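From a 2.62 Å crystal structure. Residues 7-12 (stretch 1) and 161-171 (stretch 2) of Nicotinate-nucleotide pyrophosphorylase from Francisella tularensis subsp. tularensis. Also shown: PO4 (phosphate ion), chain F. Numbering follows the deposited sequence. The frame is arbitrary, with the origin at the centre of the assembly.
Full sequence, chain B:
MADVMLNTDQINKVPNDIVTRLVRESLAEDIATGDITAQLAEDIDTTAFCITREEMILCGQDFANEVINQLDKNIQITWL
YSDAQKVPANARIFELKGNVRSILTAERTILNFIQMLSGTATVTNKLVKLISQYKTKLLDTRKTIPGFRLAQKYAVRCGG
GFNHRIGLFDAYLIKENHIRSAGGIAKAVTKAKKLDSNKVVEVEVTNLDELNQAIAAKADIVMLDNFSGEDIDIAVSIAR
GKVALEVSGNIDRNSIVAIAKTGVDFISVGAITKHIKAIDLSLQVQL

Stretch 1 7-12: NTDQIN
Stretch 2, residues 161-171: GFNHRIGLFDA

Neither stretch forms regular helix or strand where they meet. Residues 8-11 run extended, with phi/psi of -92/164 at Thr-8, -56/132 at Asp-9, -102/130 at Gln-10 and -82/88 at Ile-11, before Asn-12 turns at -97/7. In the second stretch Gly-161 to Arg-165 are likewise extended, with -110/156 at Phe-162, -87/114 at Asn-163, -62/178 at His-164 and -53/145 at Arg-165. The chain then bends at Ile-166 (-65/-39), passes through Gly-167 at -161/-144 and folds back through Leu-168 (-93/-4), Phe-169 (-107/-38) and Asp-170 (-80/-13). The two extended segments run antiparallel: the CA of Thr-8 lies 6.0 Å from the CA of Arg-165, and the CA of Gln-10 lies 5.7 Å from the CA of Asn-163. Together they bury 359 Å².

The one assigned hydrogen bond across the interface joins a side chain to the backbone. Gln-10 leaves its backbone sideways, but its m, m rotamer with chi3 of -62° curls the amide toward the second stretch, where OE1 accepts from Asn-163 N at 2.8 Å and a nearly linear 175°. The same amide is anchored at its other end, because Gln-10 NE2 donates to Thr-8 O at 2.7 Å within its own stretch. One side chain thus braces the first stretch and ties it to the second. Gln-10 OE1 also lies 3.5 Å from Phe-162 CB, near the plane of the Phe-162 ring and at its edge.

Asn-163 is the most heavily covered residue of the contact. It points toward the first stretch with chi1 of -61° (m) and chi2 of -38°, and its CB approaches Asp-9 O at 3.8 Å. Its terminal amide sits beside the backbone of Ile-11.

Thr-8 (chi1 -78°, m) also points inward and packs largely against backbone: its CB is 3.4 Å from Asn-163 O, its CG2 3.8 Å from His-164 O, and its OG1 3.9 Å from Arg-165 CA. Farther along, Ile-11 and Ile-166 form the apolar part of the interface. Both have chi1 and chi2 in m, and their CD1 atoms meet at 3.5 Å, a van der Waals contact that shields hydrocarbon from solvent.

The bend of the second stretch is held from within. Asp-170 (chi1 50°, p) receives two backbone NH groups: Ile-166 N donates to Asp-170 OD2 at 2.8 Å and Gly-167 N donates to Asp-170 OD1 at 3.0 Å. At Gly-167 an ideal CB would lie only 3.0 Å from Phe-169 CE2, a clash that glycine avoids.

Arg-165 points away from the first stretch in an extended p, t, t rotamer. Its NE donates to PO4 O3 at 2.7 Å and its NH2 to PO4 O4 at 3.0 Å, a two-pronged grip on the anion, while NH1 reaches Ala-171 O at 3.3 Å. The phosphate probably comes from the crystallisation liquor.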

# COMPACT_ATOMS: atom_id res chain seq x y z
N ASN B 7 -20.14 7.33 17.50
CA ASN B 7 -20.31 6.37 16.41
C ASN B 7 -20.38 7.01 15.00
O ASN B 7 -21.24 7.86 14.69
CB ASN B 7 -21.49 5.43 16.70
CG ASN B 7 -21.33 4.70 18.05
OD1 ASN B 7 -22.12 4.91 19.00
ND2 ASN B 7 -20.28 3.86 18.14
N THR B 8 -19.43 6.58 14.17
CA THR B 8 -19.18 7.15 12.85
C THR B 8 -19.94 6.43 11.74
O THR B 8 -20.44 5.32 11.93
CB THR B 8 -17.62 7.14 12.58
OG1 THR B 8 -17.00 8.23 13.28
CG2 THR B 8 -17.25 7.23 11.08
N ASP B 9 -20.02 7.08 10.58
CA ASP B 9 -20.42 6.46 9.33
C ASP B 9 -19.54 5.26 8.98
O ASP B 9 -18.31 5.37 9.00
CB ASP B 9 -20.27 7.48 8.20
CG ASP B 9 -21.41 8.47 8.16
OD1 ASP B 9 -22.19 8.51 9.14
OD2 ASP B 9 -21.53 9.20 7.15
N GLN B 10 -20.16 4.14 8.63
CA GLN B 10 -19.42 2.95 8.23
C GLN B 10 -19.39 2.74 6.70
O GLN B 10 -20.42 2.76 6.03
CB GLN B 10 -19.97 1.71 8.93
CG GLN B 10 -20.08 1.84 10.44
CD GLN B 10 -18.76 2.15 11.12
OE1 GLN B 10 -17.81 1.38 11.06
NE2 GLN B 10 -18.71 3.30 11.78
N ILE B 11 -18.19 2.52 6.16
CA ILE B 11 -18.00 2.34 4.73
C ILE B 11 -18.32 0.93 4.28
O ILE B 11 -17.43 0.08 4.20
CB ILE B 11 -16.57 2.66 4.30
CG1 ILE B 11 -16.09 3.97 4.94
CG2 ILE B 11 -16.47 2.69 2.77
CD1 ILE B 11 -17.09 5.12 4.87
N ASN B 12 -19.58 0.69 3.95
CA ASN B 12 -20.03 -0.62 3.53
C ASN B 12 -20.09 -0.78 2.01
O ASN B 12 -20.55 -1.79 1.50
CB ASN B 12 -21.35 -0.98 4.22
CG ASN B 12 -21.14 -1.37 5.67
OD1 ASN B 12 -20.24 -2.15 6.00
ND2 ASN B 12 -21.97 -0.83 6.57
N GLY B 161 -13.53 -5.05 11.26
CA GLY B 161 -13.21 -3.81 11.93
C GLY B 161 -14.22 -2.73 11.64
O GLY B 161 -14.88 -2.77 10.62
N PHE B 162 -14.34 -1.77 12.55
CA PHE B 162 -15.23 -0.63 12.36
C PHE B 162 -14.43 0.67 12.13
O PHE B 162 -13.27 0.81 12.55
CB PHE B 162 -16.21 -0.47 13.54
CG PHE B 162 -17.04 -1.70 13.82
CD1 PHE B 162 -18.28 -1.88 13.23
CD2 PHE B 162 -16.58 -2.68 14.70
CE1 PHE B 162 -19.05 -3.02 13.49
CE2 PHE B 162 -17.33 -3.81 14.96
CZ PHE B 162 -18.58 -3.98 14.36
N ASN B 163 -15.09 1.62 11.46
CA ASN B 163 -14.45 2.84 11.00
C ASN B 163 -14.41 3.96 12.03
O ASN B 163 -15.44 4.51 12.41
CB ASN B 163 -15.14 3.33 9.73
CG ASN B 163 -15.07 2.33 8.59
OD1 ASN B 163 -14.06 1.65 8.40
ND2 ASN B 163 -16.14 2.23 7.81
N HIS B 164 -13.21 4.31 12.47
CA HIS B 164 -12.95 5.60 13.10
C HIS B 164 -13.26 6.65 12.04
O HIS B 164 -13.62 6.30 10.92
CB HIS B 164 -11.48 5.67 13.50
CG HIS B 164 -11.11 6.88 14.29
ND1 HIS B 164 -11.48 7.05 15.61
CD2 HIS B 164 -10.38 7.96 13.96
CE1 HIS B 164 -11.00 8.19 16.05
NE2 HIS B 164 -10.33 8.77 15.07
N ARG B 165 -13.14 7.92 12.36
CA ARG B 165 -13.60 8.95 11.43
C ARG B 165 -12.99 8.77 10.04
O ARG B 165 -11.85 8.33 9.90
CB ARG B 165 -13.30 10.34 11.97
CG ARG B 165 -11.85 10.55 12.33
CD ARG B 165 -11.54 12.00 12.65
NE ARG B 165 -10.10 12.24 12.70
CZ ARG B 165 -9.52 13.43 12.85
NH1 ARG B 165 -10.26 14.53 12.97
NH2 ARG B 165 -8.20 13.51 12.88
N ILE B 166 -13.74 9.08 8.99
CA ILE B 166 -13.18 9.01 7.64
C ILE B 166 -12.04 10.01 7.41
O ILE B 166 -11.06 9.68 6.75
CB ILE B 166 -14.25 9.21 6.54
CG1 ILE B 166 -15.43 8.27 6.76
CG2 ILE B 166 -13.62 9.05 5.14
CD1 ILE B 166 -15.01 6.83 7.07
N GLY B 167 -12.17 11.22 7.95
CA GLY B 167 -11.19 12.26 7.66
C GLY B 167 -11.10 13.44 8.60
O GLY B 167 -11.25 13.29 9.82
N LEU B 168 -10.83 14.62 8.05
CA LEU B 168 -10.72 15.82 8.88
C LEU B 168 -12.05 16.58 8.98
O LEU B 168 -12.17 17.56 9.72
CB LEU B 168 -9.60 16.74 8.36
CG LEU B 168 -8.17 16.18 8.37
CD1 LEU B 168 -7.24 16.97 7.45
CD2 LEU B 168 -7.57 16.08 9.78
N PHE B 169 -13.06 16.10 8.25
CA PHE B 169 -14.33 16.82 8.12
C PHE B 169 -15.50 16.21 8.91
O PHE B 169 -16.32 16.94 9.46
CB PHE B 169 -14.69 16.94 6.64
CG PHE B 169 -14.76 15.62 5.95
CD1 PHE B 169 -15.92 14.86 6.00
CD2 PHE B 169 -13.66 15.12 5.27
CE1 PHE B 169 -15.98 13.64 5.38
CE2 PHE B 169 -13.71 13.91 4.63
CZ PHE B 169 -14.87 13.16 4.68
N ASP B 170 -15.60 14.89 8.95
CA ASP B 170 -16.77 14.25 9.57
C ASP B 170 -16.73 14.19 11.10
O ASP B 170 -17.75 13.89 11.74
CB ASP B 170 -17.02 12.85 8.96
CG ASP B 170 -15.77 11.96 8.94
OD1 ASP B 170 -14.64 12.47 9.08
OD2 ASP B 170 -15.92 10.74 8.74
N ALA B 171 -15.58 14.46 11.69
CA ALA B 171 -15.45 14.31 13.13
C ALA B 171 -14.32 15.14 13.71
O ALA B 171 -13.40 15.53 12.99
CB ALA B 171 -15.27 12.87 13.47
P PO4 F . -7.04 9.90 12.94
O1 PO4 F . -6.99 9.49 14.38
O2 PO4 F . -6.40 8.86 12.07
O3 PO4 F . -8.47 10.09 12.53
O4 PO4 F . -6.33 11.21 12.78